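PDB 6NXC: L-asparaginase 1 from Escherichia coli, which catalyses the hydrolysis of L-asparagine to L-aspartate and ammonium, working as an allosteric homotetramer in the cytoplasm. Local coordinates for residues B[64-69]-B[151-156]; B[72-77]-B[89-94]; B[125-130]-B[221-226]; B[195-200]-B[210-215]; B[228-233]-B[253-258]. The protein carries 1 engineered substitution. One frame throughout, in Å; residues are numbered along the deposited sequence.

Contact 1: residues B[64-69]-B[151-156]. With EDO (1,2-ethanediol), chain P.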
# COMPACT_ATOMS: atom_id res chain seq x y z
N PRO B 64 7.61 35.21 -3.67
CA PRO B 64 7.74 35.52 -5.09
C PRO B 64 7.39 34.34 -6.00
O PRO B 64 6.80 34.54 -7.08
CB PRO B 64 9.24 35.89 -5.29
CG PRO B 64 9.79 36.16 -3.92
CD PRO B 64 8.81 35.58 -2.91
N GLU B 65 7.64 33.14 -5.54
CA GLU B 65 7.45 31.91 -6.36
C GLU B 65 5.97 31.50 -6.47
O GLU B 65 5.65 30.48 -7.11
CB GLU B 65 8.32 30.78 -5.82
CG GLU B 65 9.79 31.19 -5.73
CD GLU B 65 10.20 32.13 -4.58
OE1 GLU B 65 9.59 32.09 -3.48
OE2 GLU B 65 11.14 32.94 -4.80
N MET B 66 5.16 32.08 -5.63
CA MET B 66 3.71 31.74 -5.58
C MET B 66 2.95 32.61 -6.56
O MET B 66 3.34 33.79 -6.77
CB MET B 66 3.11 31.92 -4.19
CG MET B 66 3.51 30.88 -3.24
SD MET B 66 2.67 29.28 -3.54
CE MET B 66 1.02 29.68 -3.04
N PRO B 67 1.78 32.12 -7.10
CA PRO B 67 0.91 32.89 -8.00
C PRO B 67 0.21 33.93 -7.11
O PRO B 67 0.08 33.73 -5.84
CB PRO B 67 -0.16 31.94 -8.49
CG PRO B 67 -0.23 30.89 -7.37
CD PRO B 67 1.23 30.77 -6.92
N ASP B 68 -0.23 35.04 -7.68
CA ASP B 68 -1.25 35.93 -7.04
C ASP B 68 -2.61 35.18 -6.99
O ASP B 68 -2.89 34.23 -7.85
CB ASP B 68 -1.48 37.20 -7.81
CG ASP B 68 -0.31 38.16 -7.72
OD1 ASP B 68 0.28 38.23 -6.67
OD2 ASP B 68 -0.01 38.82 -8.71
N PHE B 69 -3.38 35.43 -5.95
CA PHE B 69 -4.72 34.80 -5.88
C PHE B 69 -5.74 35.79 -5.33
O PHE B 69 -5.42 36.68 -4.54
CB PHE B 69 -4.64 33.47 -5.14
CG PHE B 69 -4.17 33.54 -3.73
CD1 PHE B 69 -2.81 33.55 -3.39
CD2 PHE B 69 -5.09 33.64 -2.71
CE1 PHE B 69 -2.42 33.66 -2.05
CE2 PHE B 69 -4.68 33.75 -1.39
CZ PHE B 69 -3.34 33.79 -1.06
N ASN B 151 -2.58 21.73 1.66
CA ASN B 151 -3.43 21.38 0.47
C ASN B 151 -3.69 22.65 -0.35
O ASN B 151 -3.73 22.55 -1.57
CB ASN B 151 -4.78 20.78 0.88
CG ASN B 151 -4.65 19.33 1.35
OD1 ASN B 151 -3.68 18.67 0.97
ND2 ASN B 151 -5.62 18.80 2.11
N LEU B 152 -3.96 23.77 0.29
CA LEU B 152 -4.30 24.99 -0.51
C LEU B 152 -3.05 25.50 -1.20
O LEU B 152 -3.09 25.91 -2.42
CB LEU B 152 -5.01 26.05 0.34
CG LEU B 152 -5.32 27.39 -0.39
CD1 LEU B 152 -6.22 27.25 -1.63
CD2 LEU B 152 -5.94 28.38 0.60
N LEU B 153 -1.98 25.60 -0.47
CA LEU B 153 -0.69 26.06 -1.10
C LEU B 153 -0.33 25.19 -2.30
O LEU B 153 0.05 25.72 -3.32
CB LEU B 153 0.41 26.02 -0.08
CG LEU B 153 1.63 26.76 -0.57
CD1 LEU B 153 1.88 28.00 0.24
CD2 LEU B 153 2.82 25.84 -0.56
N ASN B 154 -0.40 23.87 -2.15
CA ASN B 154 -0.10 22.96 -3.30
C ASN B 154 -1.06 23.16 -4.46
O ASN B 154 -0.64 23.19 -5.64
CB ASN B 154 -0.20 21.53 -2.81
CG ASN B 154 1.03 21.06 -2.02
OD1 ASN B 154 0.93 20.32 -1.03
ND2 ASN B 154 2.20 21.50 -2.41
N ALA B 155 -2.35 23.28 -4.17
CA ALA B 155 -3.36 23.51 -5.23
C ALA B 155 -3.03 24.80 -5.99
O ALA B 155 -3.12 24.78 -7.24
CB ALA B 155 -4.74 23.60 -4.61
N LEU B 156 -2.72 25.90 -5.29
CA LEU B 156 -2.42 27.14 -5.96
C LEU B 156 -1.19 26.99 -6.83
O LEU B 156 -1.17 27.44 -8.01
CB LEU B 156 -2.15 28.26 -4.95
CG LEU B 156 -3.41 28.79 -4.29
CD1 LEU B 156 -3.11 29.67 -3.10
CD2 LEU B 156 -4.30 29.54 -5.24
C1 EDO P . 7.27 33.71 -11.15
O1 EDO P . 6.26 33.08 -11.96
C2 EDO P . 7.05 33.51 -9.72
O2 EDO P . 5.69 33.43 -9.36
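L156 is the main bump on the helix side, and M66, P67 and F69 form the hollow that receives it. Its methyl CD1 sits over one face of the F69 ring, 4.1 Å from the ring centroid, a CH-pi contact displaced toward the rim. Its other methyl, CD2, rests against F69 CB at 3.9 Å. F69 CG lies between its backbone N and carbonyl carbon (chi1 61°), which turns that face to the leucine. P67 CG lies 3.6 Å from L156 O and also reaches L156 CB. M66 is bent at chi2 and chi3, and its methyl CE enters the notch between L153 and L156. CE is 3.8 Å from L153 CD1 and 4.0 Å from L156 CB. No hydrogen bond crosses this apolar, buried contact. It seats the start of strand 68-78 beside helix 148-161. L156 also packs on strands 25-32 and 104-108, while M66 touches L144 of a second subunit.

Contact 2: residues B[72-77]-B[89-94]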
# COMPACT_ATOMS: atom_id res chain seq x y z
N HIS B 72 -12.99 34.56 -3.45
CA HIS B 72 -14.43 34.83 -3.49
C HIS B 72 -15.03 33.99 -2.38
O HIS B 72 -15.08 32.80 -2.53
CB HIS B 72 -15.00 34.54 -4.88
CG HIS B 72 -16.50 34.64 -4.85
ND1 HIS B 72 -17.36 33.80 -5.63
CD2 HIS B 72 -17.30 35.42 -4.09
CE1 HIS B 72 -18.61 34.09 -5.33
NE2 HIS B 72 -18.59 35.05 -4.34
N GLU B 73 -15.43 34.61 -1.27
CA GLU B 73 -16.10 33.90 -0.16
C GLU B 73 -17.61 33.82 -0.43
O GLU B 73 -18.25 34.83 -0.66
CB GLU B 73 -15.81 34.59 1.18
CG GLU B 73 -16.43 33.88 2.37
CD GLU B 73 -16.42 34.78 3.63
OE1 GLU B 73 -15.33 35.27 3.93
OE2 GLU B 73 -17.53 34.99 4.28
N TYR B 74 -18.20 32.62 -0.40
CA TYR B 74 -19.62 32.41 -0.78
C TYR B 74 -20.44 32.89 0.42
O TYR B 74 -19.87 32.78 1.57
CB TYR B 74 -19.82 30.94 -1.11
CG TYR B 74 -19.51 30.59 -2.55
CD1 TYR B 74 -18.39 31.10 -3.20
CD2 TYR B 74 -20.26 29.64 -3.21
CE1 TYR B 74 -18.05 30.73 -4.52
CE2 TYR B 74 -19.92 29.21 -4.51
CZ TYR B 74 -18.86 29.80 -5.17
OH TYR B 74 -18.54 29.43 -6.44
N THR B 75 -21.65 33.36 0.15
CA THR B 75 -22.63 33.82 1.19
C THR B 75 -23.94 33.06 1.01
O THR B 75 -24.61 33.09 -0.03
CB THR B 75 -22.75 35.35 1.20
OG1 THR B 75 -22.89 35.86 -0.11
CG2 THR B 75 -21.53 36.04 1.76
N PRO B 76 -24.31 32.18 1.96
CA PRO B 76 -23.45 31.84 3.07
C PRO B 76 -22.42 30.77 2.66
O PRO B 76 -22.53 30.20 1.56
CB PRO B 76 -24.39 31.17 4.07
CG PRO B 76 -25.42 30.54 3.21
CD PRO B 76 -25.61 31.47 2.02
N LEU B 77 -21.52 30.49 3.57
CA LEU B 77 -20.55 29.36 3.52
C LEU B 77 -21.33 28.10 3.87
O LEU B 77 -22.31 28.20 4.62
CB LEU B 77 -19.40 29.62 4.49
CG LEU B 77 -18.48 30.76 4.07
CD1 LEU B 77 -17.47 31.20 5.17
CD2 LEU B 77 -17.78 30.39 2.78
N GLN B 89 -24.19 23.84 -9.92
CA GLN B 89 -24.53 24.90 -10.91
C GLN B 89 -24.00 26.27 -10.49
O GLN B 89 -23.41 27.03 -11.33
CB GLN B 89 -26.07 24.93 -11.14
CG GLN B 89 -26.45 25.89 -12.25
CD GLN B 89 -26.21 25.39 -13.64
OE1 GLN B 89 -26.23 24.21 -13.88
NE2 GLN B 89 -26.02 26.31 -14.61
N HIS B 90 -24.12 26.63 -9.22
CA HIS B 90 -23.72 27.96 -8.69
C HIS B 90 -22.19 28.05 -8.89
O HIS B 90 -21.68 29.11 -9.37
CB HIS B 90 -24.05 28.07 -7.17
CG HIS B 90 -23.81 29.36 -6.48
ND1 HIS B 90 -23.61 30.58 -7.14
CD2 HIS B 90 -23.88 29.68 -5.15
CE1 HIS B 90 -23.45 31.56 -6.25
NE2 HIS B 90 -23.65 31.03 -5.03
N ILE B 91 -21.46 26.97 -8.53
CA ILE B 91 -20.00 26.95 -8.66
C ILE B 91 -19.62 27.02 -10.16
O ILE B 91 -18.75 27.85 -10.51
CB ILE B 91 -19.40 25.72 -7.98
CG1 ILE B 91 -19.65 25.69 -6.48
CG2 ILE B 91 -17.92 25.59 -8.35
CD1 ILE B 91 -19.39 24.35 -5.82
N ALA B 92 -20.30 26.29 -11.05
CA ALA B 92 -19.99 26.29 -12.50
C ALA B 92 -20.15 27.70 -13.08
O ALA B 92 -19.32 28.21 -13.85
CB ALA B 92 -20.82 25.34 -13.25
N GLU B 93 -21.23 28.37 -12.64
CA GLU B 93 -21.51 29.76 -13.08
C GLU B 93 -20.44 30.72 -12.60
O GLU B 93 -20.10 31.68 -13.34
CB GLU B 93 -22.90 30.22 -12.66
CG GLU B 93 -23.99 29.35 -13.29
CD GLU B 93 -25.43 29.59 -12.80
OE1 GLU B 93 -26.35 29.18 -13.58
OE2 GLU B 93 -25.65 30.14 -11.65
N ASP B 94 -19.96 30.52 -11.41
CA ASP B 94 -18.93 31.44 -10.86
C ASP B 94 -17.64 31.22 -11.67
O ASP B 94 -16.96 32.18 -11.92
CB ASP B 94 -18.70 31.11 -9.39
CG ASP B 94 -17.82 32.02 -8.55
OD1 ASP B 94 -17.66 33.08 -8.97
OD2 ASP B 94 -17.32 31.56 -7.45
O HOH W 1 -22.48 33.09 -3.05
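Y74 and D94 bury the most surface here, and H72 completes their polar group. Y74 OH donates to D94 OD2 at 2.7 Å, meeting it on the anti side, 18° out of the carboxylate plane. H72 ND1 donates to the same oxygen at 2.9 Å, with an N-H...O angle of 154°. OD2 lies in the plane of the H72 ring, but ND1 reaches it from above the carboxylate plane. The H72 ring and the carboxylate are nearly perpendicular. One oxygen thus takes two bonds, and Y27 of strand 25-32 binds the other, D94 OD1. The three bonds hold the buried carboxylate in a fixed rotation and would probably favour its ionised form. H72 and Y74 both come from strand 68-78, an outermost strand, within this chain, of the mixed sheet. Residues 89-94 of helix 85-98, which carry D94, run nearly antiparallel to residues 72-74, as expected for strand and helix neighbours in an alpha/beta domain. The CE2 side of the Y74 ring packs on the helix, while CD1 lies over one face of the H72 ring. CE2 lies over one face of the H90 ring, 4.0 Å from H90 CD2, although the two rings are oblique to each other. CE2 also meets I91 CG1 at 4.0 Å. Beyond the tyrosine, a water lies 3.1 Å from H90 NE2 and weakly accepts from T75 N.

Contact 3: residues B[125-130]-B[221-226]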
# COMPACT_ATOMS: atom_id res chain seq x y z
N LEU B 125 -18.48 21.41 -17.51
CA LEU B 125 -17.55 22.41 -18.09
C LEU B 125 -17.03 21.84 -19.44
O LEU B 125 -15.96 21.18 -19.48
CB LEU B 125 -16.39 22.71 -17.14
CG LEU B 125 -16.76 23.25 -15.78
CD1 LEU B 125 -15.55 23.63 -14.91
CD2 LEU B 125 -17.58 24.48 -15.93
N GLU B 126 -17.60 22.22 -20.56
CA GLU B 126 -17.13 21.73 -21.89
C GLU B 126 -16.17 22.78 -22.47
O GLU B 126 -16.36 23.98 -22.15
CB GLU B 126 -18.37 21.55 -22.80
CG GLU B 126 -18.03 21.42 -24.30
CD GLU B 126 -19.20 21.36 -25.28
OE1 GLU B 126 -18.98 20.93 -26.46
OE2 GLU B 126 -20.31 21.75 -24.89
N ASN B 127 -15.16 22.34 -23.20
CA ASN B 127 -14.06 23.20 -23.73
C ASN B 127 -13.27 23.85 -22.60
O ASN B 127 -12.93 25.07 -22.68
CB ASN B 127 -14.56 24.27 -24.69
CG ASN B 127 -15.35 23.70 -25.83
OD1 ASN B 127 -15.19 22.54 -26.18
ND2 ASN B 127 -16.28 24.49 -26.33
N LEU B 128 -13.07 23.10 -21.52
CA LEU B 128 -12.28 23.63 -20.38
C LEU B 128 -10.80 23.74 -20.79
O LEU B 128 -10.19 22.69 -21.02
CB LEU B 128 -12.39 22.66 -19.18
CG LEU B 128 -11.70 23.16 -17.93
CD1 LEU B 128 -12.15 24.49 -17.39
CD2 LEU B 128 -11.88 22.19 -16.81
N GLY B 129 -10.23 24.95 -20.78
CA GLY B 129 -8.83 25.19 -21.20
C GLY B 129 -7.98 25.80 -20.14
O GLY B 129 -6.90 26.34 -20.48
N LYS B 130 -8.40 25.64 -18.86
CA LYS B 130 -7.67 26.13 -17.69
C LYS B 130 -7.92 25.14 -16.58
O LYS B 130 -8.91 24.44 -16.59
CB LYS B 130 -8.08 27.55 -17.26
CG LYS B 130 -7.95 28.58 -18.38
CD LYS B 130 -8.33 29.97 -17.98
CE LYS B 130 -8.39 30.90 -19.17
NZ LYS B 130 -8.30 32.32 -18.82
N GLU B 221 -14.34 28.51 -26.70
CA GLU B 221 -14.69 29.17 -25.41
C GLU B 221 -15.49 28.21 -24.50
O GLU B 221 -16.19 27.33 -24.98
CB GLU B 221 -15.53 30.44 -25.56
CG GLU B 221 -14.71 31.72 -25.31
CD GLU B 221 -14.16 31.97 -23.91
OE1 GLU B 221 -14.53 31.19 -23.04
OE2 GLU B 221 -13.36 32.96 -23.69
N LEU B 222 -15.26 28.36 -23.21
CA LEU B 222 -15.87 27.47 -22.19
C LEU B 222 -17.37 27.51 -22.42
O LEU B 222 -17.94 28.62 -22.54
CB LEU B 222 -15.51 28.00 -20.80
CG LEU B 222 -16.11 27.23 -19.61
CD1 LEU B 222 -15.47 25.87 -19.52
CD2 LEU B 222 -15.89 28.03 -18.33
N ILE B 223 -18.03 26.35 -22.32
CA ILE B 223 -19.49 26.22 -22.39
C ILE B 223 -19.97 25.53 -21.11
O ILE B 223 -19.40 24.51 -20.77
CB ILE B 223 -19.94 25.51 -23.67
CG1 ILE B 223 -19.66 26.42 -24.88
CG2 ILE B 223 -21.40 25.13 -23.56
CD1 ILE B 223 -19.71 25.71 -26.23
N VAL B 224 -20.89 26.16 -20.39
CA VAL B 224 -21.40 25.49 -19.17
C VAL B 224 -22.74 24.77 -19.45
O VAL B 224 -23.69 25.42 -19.89
CB VAL B 224 -21.51 26.44 -17.99
CG1 VAL B 224 -22.10 25.60 -16.85
CG2 VAL B 224 -20.15 27.06 -17.64
N HIS B 225 -22.77 23.44 -19.37
CA HIS B 225 -24.02 22.67 -19.59
C HIS B 225 -24.76 22.74 -18.28
O HIS B 225 -24.17 22.61 -17.19
CB HIS B 225 -23.76 21.21 -19.92
CG HIS B 225 -23.19 21.05 -21.27
ND1 HIS B 225 -23.95 21.10 -22.42
CD2 HIS B 225 -21.92 20.77 -21.67
CE1 HIS B 225 -23.15 20.97 -23.48
NE2 HIS B 225 -21.91 20.74 -23.04
N PRO B 226 -26.09 23.02 -18.32
CA PRO B 226 -26.84 23.05 -17.07
C PRO B 226 -26.87 21.69 -16.39
O PRO B 226 -26.92 20.70 -17.00
CB PRO B 226 -28.27 23.48 -17.56
CG PRO B 226 -28.32 22.83 -18.95
CD PRO B 226 -26.92 23.11 -19.52
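The H225 ring meets the E126 carboxylate at its edge, with OE2 near the ring plane. The two flat groups are almost coplanar, 16° apart. H225 NE2 donates to E126 OE2 at 2.6 Å, but the N-H...O angle is only 128°, and the bond is weak. E126 reaches the ring by an extended chain, with CG anti to the backbone N (chi1 164°). Y331 meets the H225 ring edge-to-face. The amide of N127 is the other flat group. Its ND2 donates to E221 O at 3.1 Å, with the acceptor in the amide plane, and it also touches I223 CD1 at 3.6 Å. Between these two side-chain bonds, E126 and I223 pair through their backbones. E126 N donates to I223 O, and I223 N donates to E126 O, both at 2.9 Å. On the sheet face of L125 and V224 the surface is apolar. L125 CD2 meets V224 CG2 at 4.0 Å, side by side. L222 CD1 reaches L125 CB and, at 3.4 Å, E126 O. This face turns to helix 85-98, whose A92 and K96 touch V224. The contact is a two-stranded antiparallel sheet of two residue pairs, L125 with V224 non-hydrogen-bonded and E126 with I223 hydrogen-bonded. It ties the chain just after helix 114-124 to the segment that leads on toward strand 232-236.

Contact 4: residues B[195-200]-B[210-215]. With EDO (1,2-ethanediol), chain Q.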
# COMPACT_ATOMS: atom_id res chain seq x y z
N PRO B 195 -9.74 4.93 -7.15
CA PRO B 195 -9.50 3.51 -7.05
C PRO B 195 -9.26 2.83 -8.39
O PRO B 195 -8.59 1.79 -8.40
CB PRO B 195 -10.73 2.92 -6.32
CG PRO B 195 -11.67 4.03 -6.08
CD PRO B 195 -11.05 5.32 -6.60
N ASN B 196 -9.73 3.38 -9.49
CA ASN B 196 -9.60 2.73 -10.81
C ASN B 196 -8.72 3.56 -11.74
O ASN B 196 -8.61 3.23 -12.89
CB ASN B 196 -10.97 2.54 -11.42
CG ASN B 196 -11.75 1.50 -10.70
OD1 ASN B 196 -11.27 0.40 -10.41
ND2 ASN B 196 -12.93 1.89 -10.34
N LEU B 197 -8.06 4.61 -11.27
CA LEU B 197 -7.06 5.31 -12.13
C LEU B 197 -5.91 5.79 -11.25
O LEU B 197 -6.14 6.33 -10.20
CB LEU B 197 -7.78 6.51 -12.76
CG LEU B 197 -7.02 7.23 -13.85
CD1 LEU B 197 -6.98 6.39 -15.09
CD2 LEU B 197 -7.50 8.69 -14.11
N PRO B 198 -4.65 5.78 -11.71
CA PRO B 198 -3.59 6.38 -10.91
C PRO B 198 -3.72 7.92 -10.90
O PRO B 198 -4.49 8.51 -11.63
CB PRO B 198 -2.30 6.01 -11.67
CG PRO B 198 -2.75 4.74 -12.49
CD PRO B 198 -4.17 5.11 -12.96
N PRO B 199 -3.08 8.53 -9.92
CA PRO B 199 -3.07 9.97 -9.76
C PRO B 199 -2.43 10.59 -10.96
O PRO B 199 -1.73 9.93 -11.75
CB PRO B 199 -2.23 10.29 -8.54
CG PRO B 199 -1.75 8.98 -8.02
CD PRO B 199 -2.20 7.85 -8.94
N LEU B 200 -2.77 11.82 -11.23
CA LEU B 200 -2.19 12.55 -12.37
C LEU B 200 -0.78 13.08 -11.97
O LEU B 200 0.07 13.26 -12.85
CB LEU B 200 -3.13 13.68 -12.80
CG LEU B 200 -4.52 13.23 -13.24
CD1 LEU B 200 -5.40 14.41 -13.47
CD2 LEU B 200 -4.50 12.34 -14.46
N LEU B 210 2.51 11.64 -13.76
CA LEU B 210 2.35 10.22 -14.06
C LEU B 210 1.87 10.08 -15.50
O LEU B 210 1.41 11.07 -16.08
CB LEU B 210 1.37 9.54 -13.10
CG LEU B 210 1.98 9.17 -11.77
CD1 LEU B 210 1.99 10.39 -10.87
CD2 LEU B 210 1.20 8.03 -11.12
N ASN B 211 2.03 8.88 -16.02
CA ASN B 211 1.78 8.58 -17.45
C ASN B 211 0.28 8.51 -17.77
O ASN B 211 -0.08 7.91 -18.75
CB ASN B 211 2.53 7.31 -17.86
CG ASN B 211 2.86 7.42 -19.32
OD1 ASN B 211 2.99 8.54 -19.81
ND2 ASN B 211 2.87 6.31 -20.03
N THR B 212 -0.58 9.21 -17.04
CA THR B 212 -2.04 8.95 -17.05
C THR B 212 -2.56 9.51 -18.36
O THR B 212 -2.38 10.70 -18.63
CB THR B 212 -2.65 9.51 -15.78
OG1 THR B 212 -1.88 9.02 -14.67
CG2 THR B 212 -4.08 9.03 -15.61
N PRO B 213 -3.21 8.71 -19.23
CA PRO B 213 -3.58 9.17 -20.55
C PRO B 213 -4.71 10.19 -20.50
O PRO B 213 -5.50 10.20 -19.56
CB PRO B 213 -4.15 7.92 -21.25
CG PRO B 213 -3.79 6.80 -20.37
CD PRO B 213 -3.78 7.37 -18.97
N PRO B 214 -4.86 11.00 -21.56
CA PRO B 214 -5.71 12.19 -21.49
C PRO B 214 -7.20 11.83 -21.63
O PRO B 214 -7.61 10.80 -22.23
CB PRO B 214 -5.16 13.01 -22.68
CG PRO B 214 -4.86 11.94 -23.72
CD PRO B 214 -4.31 10.77 -22.92
N ALA B 215 -8.02 12.66 -21.00
CA ALA B 215 -9.48 12.71 -21.19
C ALA B 215 -9.80 13.39 -22.53
O ALA B 215 -8.93 14.08 -23.07
CB ALA B 215 -10.09 13.52 -20.06
C1 EDO Q . -16.05 1.29 -9.01
O1 EDO Q . -14.89 0.57 -9.04
C2 EDO Q . -15.72 2.52 -8.43
O2 EDO Q . -15.46 2.49 -7.13
O HOH W 2 0.47 13.37 -15.50
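T212 carries the tight part of the contact, with its methyl CG2 set against two leucines. CG2 is 3.5 Å from L200 CD2 and 3.7 Å from L197 CD2. The L200 and T212 side chains cross at about a right angle. The threonine hydroxyl turns to the backbone instead. OG1 is anti to the carbonyl carbon (chi1 -50°) and donates to P199 O at 3.1 Å, from above the carbonyl plane. The same P199 O lies 3.4 Å from L210 CB, so the leucine packs on the carbonyl that the threonine binds. The solvent side has two separate places. At one, P198 is exposed, and L210 CD2 lies 4.1 Å from P198 CB and touches P199 CD. At the other, a water donates to L200 O at 2.7 Å and to L210 O, bridging the two segments beside the direct bond. That bond, L210 N to L200 O, is 3.1 Å and nearly straight at 175°, but it too comes from above the carbonyl plane. The two loops flank the hairpin of strands 201-203 and 207-209, and the contact closes its open end. N211 bonds to N211 of a third subunit. P198 and P199 have no N-H to give. On this side the polar grip rests on carbonyls: P199 O takes the hydroxyl, and L200 O takes the N-H and a water.

Contact 5: residues B[228-233]-B[253-258]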
# COMPACT_ATOMS: atom_id res chain seq x y z
N THR B 228 -29.46 20.21 -13.48
CA THR B 228 -30.63 20.49 -12.64
C THR B 228 -30.84 19.33 -11.66
O THR B 228 -30.38 18.18 -11.91
CB THR B 228 -31.90 20.74 -13.46
OG1 THR B 228 -32.18 19.52 -14.12
CG2 THR B 228 -31.81 21.81 -14.52
N PRO B 229 -31.62 19.58 -10.59
CA PRO B 229 -32.18 18.48 -9.79
C PRO B 229 -32.97 17.48 -10.64
O PRO B 229 -33.66 17.76 -11.62
CB PRO B 229 -33.07 19.13 -8.75
CG PRO B 229 -32.82 20.57 -8.84
CD PRO B 229 -32.21 20.87 -10.19
N GLN B 230 -32.73 16.22 -10.33
CA GLN B 230 -33.34 15.10 -11.10
C GLN B 230 -33.59 14.02 -10.08
O GLN B 230 -32.68 13.80 -9.26
CB GLN B 230 -32.37 14.54 -12.12
CG GLN B 230 -31.94 15.54 -13.18
CD GLN B 230 -33.05 15.85 -14.15
OE1 GLN B 230 -34.08 15.16 -14.18
NE2 GLN B 230 -32.81 16.84 -14.99
N PRO B 231 -34.77 13.36 -10.06
CA PRO B 231 -35.01 12.31 -9.05
C PRO B 231 -34.24 11.07 -9.53
O PRO B 231 -34.57 10.33 -10.54
CB PRO B 231 -36.53 12.16 -9.06
CG PRO B 231 -36.89 12.49 -10.52
CD PRO B 231 -35.98 13.65 -10.88
N ILE B 232 -33.25 10.72 -8.74
CA ILE B 232 -32.40 9.50 -8.99
C ILE B 232 -32.32 8.71 -7.69
O ILE B 232 -32.00 9.34 -6.67
CB ILE B 232 -30.98 9.91 -9.42
CG1 ILE B 232 -31.05 10.81 -10.65
CG2 ILE B 232 -30.06 8.68 -9.63
CD1 ILE B 232 -29.78 11.47 -11.10
N GLY B 233 -32.63 7.44 -7.75
CA GLY B 233 -32.55 6.54 -6.59
C GLY B 233 -31.27 5.72 -6.60
O GLY B 233 -30.72 5.42 -7.70
N PRO B 253 -41.59 10.90 -8.65
CA PRO B 253 -40.75 11.03 -9.83
C PRO B 253 -39.54 10.11 -9.52
O PRO B 253 -39.02 10.25 -8.38
CB PRO B 253 -40.51 12.55 -9.90
CG PRO B 253 -40.58 13.05 -8.43
CD PRO B 253 -41.37 12.00 -7.68
N VAL B 254 -39.20 9.10 -10.32
CA VAL B 254 -37.76 8.66 -10.42
C VAL B 254 -37.44 8.55 -11.89
O VAL B 254 -38.33 8.06 -12.62
CB VAL B 254 -37.39 7.45 -9.54
CG1 VAL B 254 -36.57 6.42 -10.25
CG2 VAL B 254 -36.65 7.88 -8.28
N LYS B 255 -36.34 9.16 -12.35
CA LYS B 255 -35.90 9.17 -13.77
C LYS B 255 -34.77 8.16 -14.02
O LYS B 255 -34.48 7.85 -15.17
CB LYS B 255 -35.42 10.55 -14.16
CG LYS B 255 -36.60 11.49 -14.41
CD LYS B 255 -36.25 12.54 -15.42
CE LYS B 255 -36.87 13.87 -15.08
NZ LYS B 255 -36.19 14.95 -15.83
N ALA B 256 -34.05 7.78 -12.95
CA ALA B 256 -32.88 6.90 -13.07
C ALA B 256 -32.69 6.20 -11.74
O ALA B 256 -33.16 6.67 -10.73
CB ALA B 256 -31.69 7.71 -13.50
N LEU B 257 -32.17 5.02 -11.84
CA LEU B 257 -31.80 4.22 -10.68
C LEU B 257 -30.34 3.80 -10.86
O LEU B 257 -29.99 3.23 -11.91
CB LEU B 257 -32.79 3.08 -10.89
CG LEU B 257 -33.51 2.59 -9.68
CD1 LEU B 257 -34.71 1.81 -10.14
CD2 LEU B 257 -32.47 1.75 -8.95
N ILE B 258 -29.55 3.87 -9.79
CA ILE B 258 -28.16 3.35 -9.69
C ILE B 258 -28.26 2.15 -8.78
O ILE B 258 -28.86 2.28 -7.70
CB ILE B 258 -27.22 4.42 -9.14
CG1 ILE B 258 -27.13 5.63 -10.06
CG2 ILE B 258 -25.88 3.81 -8.90
CD1 ILE B 258 -26.30 6.73 -9.49
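I232 and G233 pair in parallel with A256 and L257. G233 N donates to A256 O at 3.1 Å, and G233 O accepts from I258 N at 2.9 Å. Ahead of the pairing, P231 O takes K255 N at 2.8 Å, a bond of 171° lying in the carbonyl plane. The strands are the first two of the four-stranded parallel sheet, joined by helix 243-250 in a beta-alpha-beta crossover. P231 is the most buried by the contact: its CG meets P253 CB at 3.7 Å, the two side chains crossing at about a right angle, and its CB lies against P253 O. The stem of K255 runs past the same proline, with CG 4.0 Å from P231 CG. The bend at chi3 (-143°) then brings NZ to Q230 OE1 at 2.7 Å, in the carbonyl plane and on a lone pair. I232 lies on the face of A256, and its CG2 reaches I258 CD1. I258 is about 7 Å, side chain to ligand, from the bound asparagine of the allosteric site, to which R260 further along the strand belongs. Backbone bonds run through the whole contact. At its more exposed end, before the strands begin, a neutral amide takes the lysine ammonium: a charged hydrogen bond, not a salt bridge.

In the fold
Contacts 1 and 2 are buried and share strand 68-78, contact 1 at its start and contact 2 farther along. Contact 1 is wholly apolar, whereas contact 2 gives a carboxylate two donors across the contact. Contacts 3, 4 and 5 are partly buried and rely more on backbone bonds. Contact 3 pairs antiparallel strands and contact 5 parallel ones; contact 4 joins loops with a bridging water. Contacts 2 and 3 touch, where A92 of helix 85-98 meets V224 and L125. Only one residue separates 221-226 of contact 3 from 228-233 of contact 5. Contacts 1 and 5 stand about 39 Å apart between centres, on opposite sides of the chain's centre.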